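Local atomic coordinates of LbaCas13a H328A (C2c2) (Lachnospiraceae bacterium NK4A179, PDB entry 5WLH), a protein that binds CRISPR precursor RNA as a Cas13a effector and, guided by it, probably cleaves target RNA with a pair of HEPN nuclease domains. Residues A[695-700]-A[853-858]; A[1127-1132]-A[1231-1236]; A[1135-1140]-A[1178-1183]. All coordinates share one frame; numbering follows the deposited sequence.

Contact 1: A[695-700]-A[853-858]; sequences DNLGIE and AFLEFI
Leu855 spreads its two methyls over neighbouring residues of the loop that passes helix 843-861. CD1 lies alongside Asn696, 3.6 Å from that residue's CB and as near to its CG and OD1. CD2 goes to Leu697, with its carbon 3.6 Å from Leu697 CG and 3.8 Å from Leu697 CD1, so one methyl of Leu855 sits against the fork of Leu697, the two side chains crossing at a slant. The other Leu697 methyl, CD2, reaches along the helix to Ile858, one turn on, and stops 4.3 Å from Ile858 CG2. Leu697 carries its CG anti to the carbonyl carbon (chi1 -64°), and this brings the fork to the helix. No hydrogen bond crosses between the segments; the polar ends look to other partners, Asn696 ND2 to the carbonyl of Leu690 and the Asn696 carbonyl to Lys859. Beyond the pair, Leu697 also packs on Phe724 of helix 709-732 and on Leu866. Cutting Leu697 back to an alanine would probably open a gap beside Leu855 CD2 and leave Ile858 CG2 without its partner from the loop. This is loop-on-helix packing: the connection between helices 687-692 and 709-732 is laid against helix 843-861.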
loop_
_atom_site.group_PDB
_atom_site.type_symbol
_atom_site.label_atom_id
_atom_site.label_comp_id
_atom_site.label_asym_id
_atom_site.label_seq_id
_atom_site.Cartn_x
_atom_site.Cartn_y
_atom_site.Cartn_z
ATOM N N ASP A 695 23.292 -23.085 -25.927
ATOM C CA ASP A 695 23.569 -23.467 -24.546
ATOM C C ASP A 695 22.282 -23.714 -23.772
ATOM O O ASP A 695 22.281 -24.465 -22.790
ATOM C CB ASP A 695 24.402 -22.387 -23.860
ATOM C CG ASP A 695 25.824 -22.356 -24.359
ATOM O OD1 ASP A 695 26.347 -23.439 -24.702
ATOM O OD2 ASP A 695 26.414 -21.256 -24.412
ATOM N N ASN A 696 21.182 -23.103 -24.200
ATOM C CA ASN A 696 19.905 -23.270 -23.524
ATOM C C ASN A 696 19.100 -24.384 -24.178
ATOM O O ASN A 696 19.180 -25.542 -23.759
ATOM C CB ASN A 696 19.132 -21.949 -23.529
ATOM C CG ASN A 696 19.912 -20.832 -22.869
ATOM O OD1 ASN A 696 20.655 -21.071 -21.919
ATOM N ND2 ASN A 696 19.760 -19.609 -23.374
ATOM N N LEU A 697 18.330 -24.049 -25.209
ATOM C CA LEU A 697 17.477 -25.021 -25.873
ATOM C C LEU A 697 17.855 -25.289 -27.319
ATOM O O LEU A 697 17.559 -26.375 -27.825
ATOM C CB LEU A 697 16.014 -24.562 -25.832
ATOM C CG LEU A 697 15.374 -24.462 -24.449
ATOM C CD1 LEU A 697 13.939 -23.993 -24.606
ATOM C CD2 LEU A 697 15.423 -25.788 -23.689
ATOM N N GLY A 698 18.475 -24.332 -27.999
ATOM C CA GLY A 698 18.887 -24.558 -29.373
ATOM C C GLY A 698 17.740 -24.771 -30.332
ATOM O O GLY A 698 17.916 -25.424 -31.368
ATOM N N ILE A 699 16.558 -24.248 -30.014
ATOM C CA ILE A 699 15.421 -24.412 -30.906
ATOM C C ILE A 699 15.609 -23.492 -32.102
ATOM O O ILE A 699 15.774 -22.276 -31.953
ATOM C CB ILE A 699 14.100 -24.109 -30.188
ATOM C CG1 ILE A 699 13.981 -24.933 -28.906
ATOM C CG2 ILE A 699 12.936 -24.404 -31.111
ATOM C CD1 ILE A 699 12.773 -24.575 -28.063
ATOM N N GLU A 700 15.586 -24.063 -33.299
ATOM C CA GLU A 700 15.495 -23.249 -34.501
ATOM C C GLU A 700 14.393 -23.813 -35.377
ATOM O O GLU A 700 14.398 -25.004 -35.707
ATOM C CB GLU A 700 16.827 -23.171 -35.250
ATOM C CG GLU A 700 17.586 -21.871 -34.960
ATOM C CD GLU A 700 17.060 -20.660 -35.736
ATOM O OE1 GLU A 700 17.882 -19.789 -36.095
ATOM O OE2 GLU A 700 15.836 -20.563 -35.982
ATOM N N ALA A 853 17.110 -23.728 -14.262
ATOM C CA ALA A 853 16.368 -24.905 -13.827
ATOM C C ALA A 853 15.201 -25.201 -14.762
ATOM O O ALA A 853 14.897 -26.373 -15.032
ATOM C CB ALA A 853 15.872 -24.716 -12.387
ATOM N N PHE A 854 14.528 -24.158 -15.260
ATOM C CA PHE A 854 13.388 -24.372 -16.150
ATOM C C PHE A 854 13.839 -24.961 -17.482
ATOM O O PHE A 854 13.217 -25.891 -18.005
ATOM C CB PHE A 854 12.631 -23.064 -16.384
ATOM C CG PHE A 854 11.405 -23.217 -17.237
ATOM C CD1 PHE A 854 10.181 -23.542 -16.664
ATOM C CD2 PHE A 854 11.472 -23.043 -18.618
ATOM C CE1 PHE A 854 9.051 -23.683 -17.448
ATOM C CE2 PHE A 854 10.344 -23.171 -19.418
ATOM C CZ PHE A 854 9.116 -23.492 -18.822
ATOM N N LEU A 855 14.904 -24.412 -18.055
ATOM C CA LEU A 855 15.390 -24.940 -19.325
ATOM C C LEU A 855 15.753 -26.410 -19.194
ATOM O O LEU A 855 15.430 -27.214 -20.076
ATOM C CB LEU A 855 16.580 -24.118 -19.818
ATOM C CG LEU A 855 16.245 -22.655 -20.136
ATOM C CD1 LEU A 855 17.500 -21.814 -20.312
ATOM C CD2 LEU A 855 15.338 -22.535 -21.350
ATOM N N GLU A 856 16.396 -26.786 -18.085
ATOM C CA GLU A 856 16.745 -28.189 -17.879
ATOM C C GLU A 856 15.497 -29.044 -17.683
ATOM O O GLU A 856 15.433 -30.181 -18.173
ATOM C CB GLU A 856 17.701 -28.323 -16.690
ATOM C CG GLU A 856 17.969 -29.755 -16.260
ATOM C CD GLU A 856 19.057 -29.862 -15.208
ATOM O OE1 GLU A 856 20.171 -30.313 -15.556
ATOM O OE2 GLU A 856 18.801 -29.500 -14.037
ATOM N N PHE A 857 14.495 -28.511 -16.971
ATOM C CA PHE A 857 13.221 -29.203 -16.800
ATOM C C PHE A 857 12.566 -29.501 -18.144
ATOM O O PHE A 857 12.010 -30.590 -18.351
ATOM C CB PHE A 857 12.292 -28.339 -15.932
ATOM C CG PHE A 857 10.919 -28.918 -15.724
ATOM C CD1 PHE A 857 10.725 -29.990 -14.864
ATOM C CD2 PHE A 857 9.817 -28.367 -16.356
ATOM C CE1 PHE A 857 9.471 -30.505 -14.650
ATOM C CE2 PHE A 857 8.549 -28.885 -16.145
ATOM C CZ PHE A 857 8.381 -29.963 -15.290
ATOM N N ILE A 858 12.585 -28.525 -19.050
ATOM C CA ILE A 858 12.021 -28.715 -20.385
ATOM C C ILE A 858 12.768 -29.828 -21.117
ATOM O O ILE A 858 12.162 -30.759 -21.663
ATOM C CB ILE A 858 12.066 -27.389 -21.168
ATOM C CG1 ILE A 858 11.135 -26.357 -20.522
ATOM C CG2 ILE A 858 11.694 -27.604 -22.623
ATOM C CD1 ILE A 858 9.673 -26.682 -20.669
#

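Contact 2: A[1127-1132]-A[1231-1236]. With nucleotides of chain B.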
loop_
_atom_site.group_PDB
_atom_site.type_symbol
_atom_site.label_atom_id
_atom_site.label_comp_id
_atom_site.label_asym_id
_atom_site.label_seq_id
_atom_site.Cartn_x
_atom_site.Cartn_y
_atom_site.Cartn_z
ATOM N N TYR A 1127 -12.199 1.955 2.848
ATOM C CA TYR A 1127 -12.307 0.885 3.835
ATOM C C TYR A 1127 -11.215 0.970 4.882
ATOM O O TYR A 1127 -11.413 0.489 6.001
ATOM C CB TYR A 1127 -12.357 -0.468 3.111
ATOM C CG TYR A 1127 -13.760 -0.632 2.564
ATOM C CD1 TYR A 1127 -14.790 -1.101 3.382
ATOM C CD2 TYR A 1127 -14.081 -0.215 1.275
ATOM C CE1 TYR A 1127 -16.091 -1.196 2.913
ATOM C CE2 TYR A 1127 -15.383 -0.325 0.791
ATOM C CZ TYR A 1127 -16.381 -0.810 1.607
ATOM O OH TYR A 1127 -17.673 -0.902 1.129
ATOM N N LEU A 1128 -10.098 1.630 4.565
ATOM C CA LEU A 1128 -9.154 2.016 5.605
ATOM C C LEU A 1128 -9.820 2.962 6.594
ATOM O O LEU A 1128 -9.774 2.744 7.806
ATOM C CB LEU A 1128 -7.923 2.679 4.982
ATOM C CG LEU A 1128 -6.654 2.741 5.834
ATOM C CD1 LEU A 1128 -6.130 1.312 6.091
ATOM C CD2 LEU A 1128 -5.584 3.586 5.102
ATOM N N ARG A 1129 -10.444 4.028 6.082
ATOM C CA ARG A 1129 -11.084 4.995 6.974
ATOM C C ARG A 1129 -12.227 4.363 7.751
ATOM O O ARG A 1129 -12.391 4.622 8.952
ATOM C CB ARG A 1129 -11.588 6.196 6.177
ATOM C CG ARG A 1129 -12.055 7.356 7.089
ATOM C CD ARG A 1129 -12.546 8.540 6.264
ATOM N NE ARG A 1129 -12.680 9.746 7.072
ATOM C CZ ARG A 1129 -13.730 10.033 7.834
ATOM N NH1 ARG A 1129 -14.746 9.189 7.928
ATOM N NH2 ARG A 1129 -13.748 11.168 8.528
ATOM N N GLU A 1130 -13.021 3.513 7.091
ATOM C CA GLU A 1130 -14.182 2.966 7.780
ATOM C C GLU A 1130 -13.747 2.076 8.921
ATOM O O GLU A 1130 -14.349 2.100 10.004
ATOM C CB GLU A 1130 -15.080 2.189 6.822
ATOM C CG GLU A 1130 -16.397 1.814 7.504
ATOM C CD GLU A 1130 -17.395 1.237 6.542
ATOM O OE1 GLU A 1130 -17.299 0.031 6.251
ATOM O OE2 GLU A 1130 -18.276 1.995 6.097
ATOM N N ARG A 1131 -12.700 1.282 8.692
ATOM C CA ARG A 1131 -12.130 0.494 9.775
ATOM C C ARG A 1131 -11.700 1.400 10.922
ATOM O O ARG A 1131 -11.947 1.105 12.094
ATOM C CB ARG A 1131 -10.930 -0.318 9.275
ATOM C CG ARG A 1131 -10.194 -1.077 10.382
ATOM C CD ARG A 1131 -8.813 -1.468 9.943
ATOM N NE ARG A 1131 -7.938 -0.282 9.926
ATOM C CZ ARG A 1131 -6.687 -0.279 9.469
ATOM N NH1 ARG A 1131 -6.143 -1.404 9.010
ATOM N NH2 ARG A 1131 -5.968 0.845 9.509
ATOM N N ASP A 1132 -11.017 2.496 10.605
ATOM C CA ASP A 1132 -10.457 3.295 11.679
ATOM C C ASP A 1132 -11.497 4.181 12.350
ATOM O O ASP A 1132 -11.335 4.507 13.526
ATOM C CB ASP A 1132 -9.279 4.100 11.147
ATOM C CG ASP A 1132 -8.087 3.206 10.868
ATOM O OD1 ASP A 1132 -7.986 2.157 11.545
ATOM O OD2 ASP A 1132 -7.298 3.530 9.983
ATOM N N GLU A 1231 -14.764 15.093 16.947
ATOM C CA GLU A 1231 -13.962 16.298 16.733
ATOM C C GLU A 1231 -12.456 16.005 16.694
ATOM O O GLU A 1231 -11.702 16.787 16.101
ATOM C CB GLU A 1231 -14.280 17.324 17.823
ATOM C CG GLU A 1231 -13.727 16.980 19.210
ATOM C CD GLU A 1231 -14.625 16.041 20.005
ATOM O OE1 GLU A 1231 -15.756 15.741 19.551
ATOM O OE2 GLU A 1231 -14.179 15.597 21.081
ATOM N N ILE A 1232 -12.012 14.912 17.327
ATOM C CA ILE A 1232 -10.622 14.462 17.284
ATOM C C ILE A 1232 -10.326 13.767 15.968
ATOM O O ILE A 1232 -9.233 13.899 15.403
ATOM C CB ILE A 1232 -10.363 13.525 18.483
ATOM C CG1 ILE A 1232 -10.592 14.279 19.792
ATOM C CG2 ILE A 1232 -8.980 12.898 18.446
ATOM C CD1 ILE A 1232 -9.595 15.378 20.011
ATOM N N PHE A 1233 -11.290 12.994 15.480
ATOM C CA PHE A 1233 -11.139 12.205 14.268
ATOM C C PHE A 1233 -11.229 13.037 12.993
ATOM O O PHE A 1233 -10.561 12.726 11.989
ATOM C CB PHE A 1233 -12.227 11.130 14.290
ATOM C CG PHE A 1233 -12.058 10.066 13.271
ATOM C CD1 PHE A 1233 -11.299 8.945 13.552
ATOM C CD2 PHE A 1233 -12.711 10.151 12.058
ATOM C CE1 PHE A 1233 -11.164 7.935 12.605
ATOM C CE2 PHE A 1233 -12.585 9.136 11.105
ATOM C CZ PHE A 1233 -11.803 8.038 11.389
ATOM N N GLU A 1234 -12.020 14.102 13.001
ATOM C CA GLU A 1234 -12.363 14.794 11.766
ATOM C C GLU A 1234 -12.806 16.205 12.118
ATOM O O GLU A 1234 -12.900 16.571 13.289
ATOM C CB GLU A 1234 -13.471 14.041 11.020
ATOM C CG GLU A 1234 -14.819 14.119 11.756
ATOM C CD GLU A 1234 -15.909 13.264 11.133
ATOM O OE1 GLU A 1234 -17.094 13.447 11.498
ATOM O OE2 GLU A 1234 -15.589 12.420 10.275
ATOM N N ASN A 1235 -13.067 17.005 11.088
ATOM C CA ASN A 1235 -13.750 18.279 11.270
ATOM C C ASN A 1235 -15.244 17.994 11.187
ATOM O O ASN A 1235 -15.768 17.698 10.106
ATOM C CB ASN A 1235 -13.297 19.286 10.211
ATOM C CG ASN A 1235 -13.962 20.637 10.363
ATOM O OD1 ASN A 1235 -15.017 20.765 10.996
ATOM N ND2 ASN A 1235 -13.362 21.657 9.754
ATOM N N ILE A 1236 -15.927 18.080 12.333
ATOM C CA ILE A 1236 -17.337 17.700 12.445
ATOM C C ILE A 1236 -18.199 18.409 11.403
ATOM O O ILE A 1236 -19.106 17.808 10.817
ATOM C CB ILE A 1236 -17.833 17.982 13.876
ATOM C CG1 ILE A 1236 -17.255 16.951 14.836
ATOM C CG2 ILE A 1236 -19.354 17.967 13.943
ATOM C CD1 ILE A 1236 -17.847 15.590 14.645
ATOM P P G B 2 -13.863 27.448 12.008
ATOM O OP1 G B 2 -13.617 28.716 11.259
ATOM O OP2 G B 2 -15.140 26.714 11.811
ATOM O "O5'" G B 2 -12.654 26.440 11.731
ATOM C "C5'" G B 2 -11.318 26.787 12.086
ATOM C "C4'" G B 2 -10.354 25.627 11.974
ATOM O "O4'" G B 2 -10.693 24.588 12.936
ATOM C "C3'" G B 2 -10.290 24.932 10.615
ATOM O "O3'" G B 2 -8.964 24.459 10.428
ATOM C "C2'" G B 2 -11.198 23.730 10.819
ATOM O "O2'" G B 2 -10.982 22.659 9.924
ATOM C "C1'" G B 2 -10.858 23.355 12.254
ATOM N N9 G B 2 -11.909 22.590 12.912
ATOM C C8 G B 2 -13.201 23.029 13.079
ATOM N N7 G B 2 -13.944 22.154 13.688
ATOM C C5 G B 2 -13.093 21.078 13.916
ATOM C C6 G B 2 -13.373 19.837 14.558
ATOM O O6 G B 2 -14.448 19.462 15.027
ATOM N N1 G B 2 -12.260 19.013 14.625
ATOM C C2 G B 2 -11.025 19.329 14.118
ATOM N N2 G B 2 -10.080 18.377 14.293
ATOM N N3 G B 2 -10.746 20.495 13.510
ATOM C C4 G B 2 -11.825 21.322 13.454
ATOM P P A B 28 -2.412 -0.794 8.305
ATOM O OP1 A B 28 -3.491 -0.330 9.202
ATOM O OP2 A B 28 -2.228 -2.230 8.009
ATOM O "O5'" A B 28 -2.648 -0.069 6.917
ATOM C "C5'" A B 28 -1.692 -0.186 5.891
ATOM C "C4'" A B 28 -1.229 1.171 5.444
ATOM O "O4'" A B 28 -0.314 1.753 6.414
ATOM C "C3'" A B 28 -0.435 1.191 4.158
ATOM O "O3'" A B 28 -1.242 1.063 3.014
ATOM C "C2'" A B 28 0.258 2.530 4.251
ATOM O "O2'" A B 28 -0.694 3.553 4.019
ATOM C "C1'" A B 28 0.630 2.551 5.739
ATOM N N9 A B 28 1.966 1.974 5.949
ATOM C C8 A B 28 2.308 0.727 6.409
ATOM N N7 A B 28 3.624 0.535 6.438
ATOM C C5 A B 28 4.149 1.738 5.976
ATOM C C6 A B 28 5.468 2.191 5.791
ATOM N N6 A B 28 6.563 1.453 6.066
ATOM N N1 A B 28 5.642 3.433 5.303
ATOM C C2 A B 28 4.554 4.177 5.051
ATOM N N3 A B 28 3.268 3.876 5.197
ATOM C C4 A B 28 3.133 2.619 5.669
HETATM O O HOH W 1 -16.825 10.271 9.343
#
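Arg1129 runs out from helix 1106-1145, in what the sequence marks as the second HEPN domain, to Phe1233 and Glu1234 beside the bound RNA. From CB its chain leaves anti to the backbone N (chi1 -170°) and stays extended through CG and CD; the side chain also touches Tyr1276. NE is spent on the carbonyl of Phe1273. CZ lies 3.6 Å from Phe1233 CE2, which sits over one guanidinium face; the ring stands nearly upright on it, with the planes 81° apart. NH1 gives a hydrogen bond to a water 2.7 Å away, and that water donates to Glu1234 OE2. NH2 closes the loop directly, meeting Glu1234 OE2 at 2.8 Å in a salt bridge within the guanidinium plane and nearly straight along the C-O bond. The other carboxylate oxygen, OE1, bonds His1239. Phe1233 CE1, across CZ from CE2, comes obliquely to 3.6 Å from Asp1132 O. Both segments also hold RNA: Arg1131 grips Asp1132 side-on through NE and NH2, Asp1132 OD2 also bonding Tyr1276 OH, and holds the A28 phosphate of chain B with NH1 and NH2, while Glu1231 O accepts from the guanine of G2 of chain B, 2.7 Å from its N1 and 2.9 Å from its N2.

Contact 3: A[1135-1140]-A[1178-1183]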
loop_
_atom_site.group_PDB
_atom_site.type_symbol
_atom_site.label_atom_id
_atom_site.label_comp_id
_atom_site.label_asym_id
_atom_site.label_seq_id
_atom_site.Cartn_x
_atom_site.Cartn_y
_atom_site.Cartn_z
ATOM N N ASN A 1135 -12.809 1.783 14.794
ATOM C CA ASN A 1135 -11.831 1.626 15.863
ATOM C C ASN A 1135 -11.802 2.858 16.767
ATOM O O ASN A 1135 -11.650 2.732 17.984
ATOM C CB ASN A 1135 -10.440 1.389 15.281
ATOM C CG ASN A 1135 -10.228 -0.041 14.829
ATOM O OD1 ASN A 1135 -11.044 -0.911 15.074
ATOM N ND2 ASN A 1135 -9.132 -0.271 14.130
ATOM N N PHE A 1136 -11.869 4.057 16.172
ATOM C CA PHE A 1136 -11.916 5.264 16.981
ATOM C C PHE A 1136 -13.105 5.215 17.923
ATOM O O PHE A 1136 -12.965 5.441 19.132
ATOM C CB PHE A 1136 -12.031 6.521 16.116
ATOM C CG PHE A 1136 -12.110 7.770 16.940
ATOM C CD1 PHE A 1136 -13.334 8.215 17.463
ATOM C CD2 PHE A 1136 -10.956 8.468 17.259
ATOM C CE1 PHE A 1136 -13.382 9.336 18.270
ATOM C CE2 PHE A 1136 -11.006 9.613 18.049
ATOM C CZ PHE A 1136 -12.217 10.050 18.550
ATOM N N GLN A 1137 -14.286 4.945 17.366
ATOM C CA GLN A 1137 -15.496 4.888 18.185
ATOM C C GLN A 1137 -15.384 3.811 19.252
ATOM O O GLN A 1137 -15.717 4.047 20.413
ATOM C CB GLN A 1137 -16.715 4.644 17.311
ATOM C CG GLN A 1137 -17.027 5.824 16.402
ATOM C CD GLN A 1137 -18.141 5.525 15.438
ATOM O OE1 GLN A 1137 -18.161 4.473 14.792
ATOM N NE2 GLN A 1137 -19.078 6.451 15.328
ATOM N N LEU A 1138 -14.899 2.624 18.878
ATOM C CA LEU A 1138 -14.712 1.563 19.858
ATOM C C LEU A 1138 -13.755 1.986 20.953
ATOM O O LEU A 1138 -14.014 1.754 22.128
ATOM C CB LEU A 1138 -14.187 0.304 19.184
ATOM C CG LEU A 1138 -15.260 -0.478 18.455
ATOM C CD1 LEU A 1138 -14.578 -1.623 17.694
ATOM C CD2 LEU A 1138 -16.328 -1.049 19.462
ATOM N N GLY A 1139 -12.626 2.592 20.586
ATOM C CA GLY A 1139 -11.656 2.951 21.602
ATOM C C GLY A 1139 -12.171 4.048 22.506
ATOM O O GLY A 1139 -11.993 3.995 23.728
ATOM N N TYR A 1140 -12.830 5.038 21.914
ATOM C CA TYR A 1140 -13.376 6.160 22.660
ATOM C C TYR A 1140 -14.487 5.700 23.604
ATOM O O TYR A 1140 -14.474 6.011 24.800
ATOM C CB TYR A 1140 -13.872 7.194 21.656
ATOM C CG TYR A 1140 -14.590 8.364 22.245
ATOM C CD1 TYR A 1140 -13.890 9.492 22.639
ATOM C CD2 TYR A 1140 -15.967 8.340 22.427
ATOM C CE1 TYR A 1140 -14.555 10.594 23.175
ATOM C CE2 TYR A 1140 -16.640 9.430 22.971
ATOM C CZ TYR A 1140 -15.925 10.552 23.337
ATOM O OH TYR A 1140 -16.593 11.637 23.868
ATOM N N ALA A 1178 -21.987 -3.416 15.340
ATOM C CA ALA A 1178 -23.085 -3.815 14.477
ATOM C C ALA A 1178 -23.246 -2.854 13.312
ATOM O O ALA A 1178 -23.738 -3.249 12.256
ATOM C CB ALA A 1178 -24.386 -3.925 15.272
ATOM N N MET A 1179 -22.870 -1.580 13.480
ATOM C CA MET A 1179 -22.999 -0.663 12.356
ATOM C C MET A 1179 -22.137 -1.085 11.180
ATOM O O MET A 1179 -22.437 -0.729 10.041
ATOM C CB MET A 1179 -22.612 0.757 12.769
ATOM C CG MET A 1179 -23.579 1.396 13.722
ATOM S SD MET A 1179 -23.203 3.169 13.877
ATOM C CE MET A 1179 -21.869 3.126 15.054
ATOM N N TYR A 1180 -21.050 -1.807 11.435
ATOM C CA TYR A 1180 -20.052 -2.063 10.413
ATOM C C TYR A 1180 -19.981 -3.509 9.955
ATOM O O TYR A 1180 -19.165 -3.822 9.076
ATOM C CB TYR A 1180 -18.674 -1.644 10.932
ATOM C CG TYR A 1180 -18.643 -0.181 11.298
ATOM C CD1 TYR A 1180 -18.512 0.787 10.316
ATOM C CD2 TYR A 1180 -18.752 0.227 12.617
ATOM C CE1 TYR A 1180 -18.482 2.138 10.641
ATOM C CE2 TYR A 1180 -18.732 1.582 12.959
ATOM C CZ TYR A 1180 -18.593 2.527 11.961
ATOM O OH TYR A 1180 -18.583 3.864 12.286
ATOM N N ILE A 1181 -20.766 -4.404 10.538
ATOM C CA ILE A 1181 -20.665 -5.832 10.239
ATOM C C ILE A 1181 -21.976 -6.293 9.624
ATOM O O ILE A 1181 -23.029 -6.253 10.276
ATOM C CB ILE A 1181 -20.313 -6.658 11.478
ATOM C CG1 ILE A 1181 -18.915 -6.300 11.970
ATOM C CG2 ILE A 1181 -20.372 -8.163 11.162
ATOM C CD1 ILE A 1181 -18.649 -6.797 13.391
ATOM N N ASN A 1182 -21.911 -6.689 8.357
ATOM C CA ASN A 1182 -23.055 -7.245 7.649
ATOM C C ASN A 1182 -23.480 -8.523 8.341
ATOM O O ASN A 1182 -22.682 -9.454 8.464
ATOM C CB ASN A 1182 -22.668 -7.526 6.196
ATOM C CG ASN A 1182 -23.859 -7.671 5.268
ATOM O OD1 ASN A 1182 -24.995 -7.902 5.703
ATOM N ND2 ASN A 1182 -23.602 -7.529 3.972
ATOM N N GLY A 1183 -24.727 -8.563 8.810
ATOM C CA GLY A 1183 -25.244 -9.732 9.488
ATOM C C GLY A 1183 -25.340 -9.600 10.992
ATOM O O GLY A 1183 -25.871 -10.502 11.641
#
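Within the helical framework of what is, by sequence, the second HEPN domain, Gln1137 on the long helix 1106-1145 is joined to Tyr1180 of helix 1171-1180 by one short hydrogen bond. The phenol is the donor: Tyr1180 OH comes to 2.6 Å from Gln1137 OE1. The C=O...donor angle is 135°, and the hydroxyl is tilted 31° from the carbonyl plane. Seen from the tyrosine, the oxygen lies at the ring edge, in the plane of the ring and on the CE2 side, with Gln1137 OE1 3.5 Å from both Tyr1180 CE2 and Tyr1180 CZ. The amide itself is turned 65° from the ring plane, and the two side chains cross at about a right angle. Gln1137 is extended beyond CG, which carries the amide clear of its own helix. Its other end is held too: NE2 donates to the carbonyl of Tyr1226, so the two bonds together settle which way round the amide sits in this buried spot. Met1179 packs beside the bond: its CE ends 4.0 Å from Gln1137 OE1, and its CB lies over the rim of one face of the Tyr1180 ring. Further back along the long helix, Leu1133 and Met1134 pack against the tyrosine, while Leu1138 extends the interface to Leu1173, Ile1176 and Cys1177 of helix 1171-1180. Just past the tyrosine the chain turns toward strand 1187-1189, and the Tyr1180 carbonyl accepts from Asn604, which lies between helices 588-602 and 621-632.

How the contacts relate
All three contacts are locally buried, but contact 1 is peripheral, its centre about 38 Å from the chain's centre against about 19 and 23 Å for contacts 2 and 3. Contacts 2 and 3 share helix 1106-1145 and touch each other: Phe1136 packs on Phe1233 and Ile1232, and Glu1130 on Tyr1180. Contact 3 is nested in the chain loop that contact 2 closes. Contact 1 lies across the chain's centre and joins a loop to a different helix. Chemistry follows position. Contact 1 is van der Waals packing, chiefly of leucines, with no hydrogen bond between its segments; contact 3 turns on one neutral hydrogen bond; contact 2, with RNA bound to both its segments, relies on charge and a bridging water.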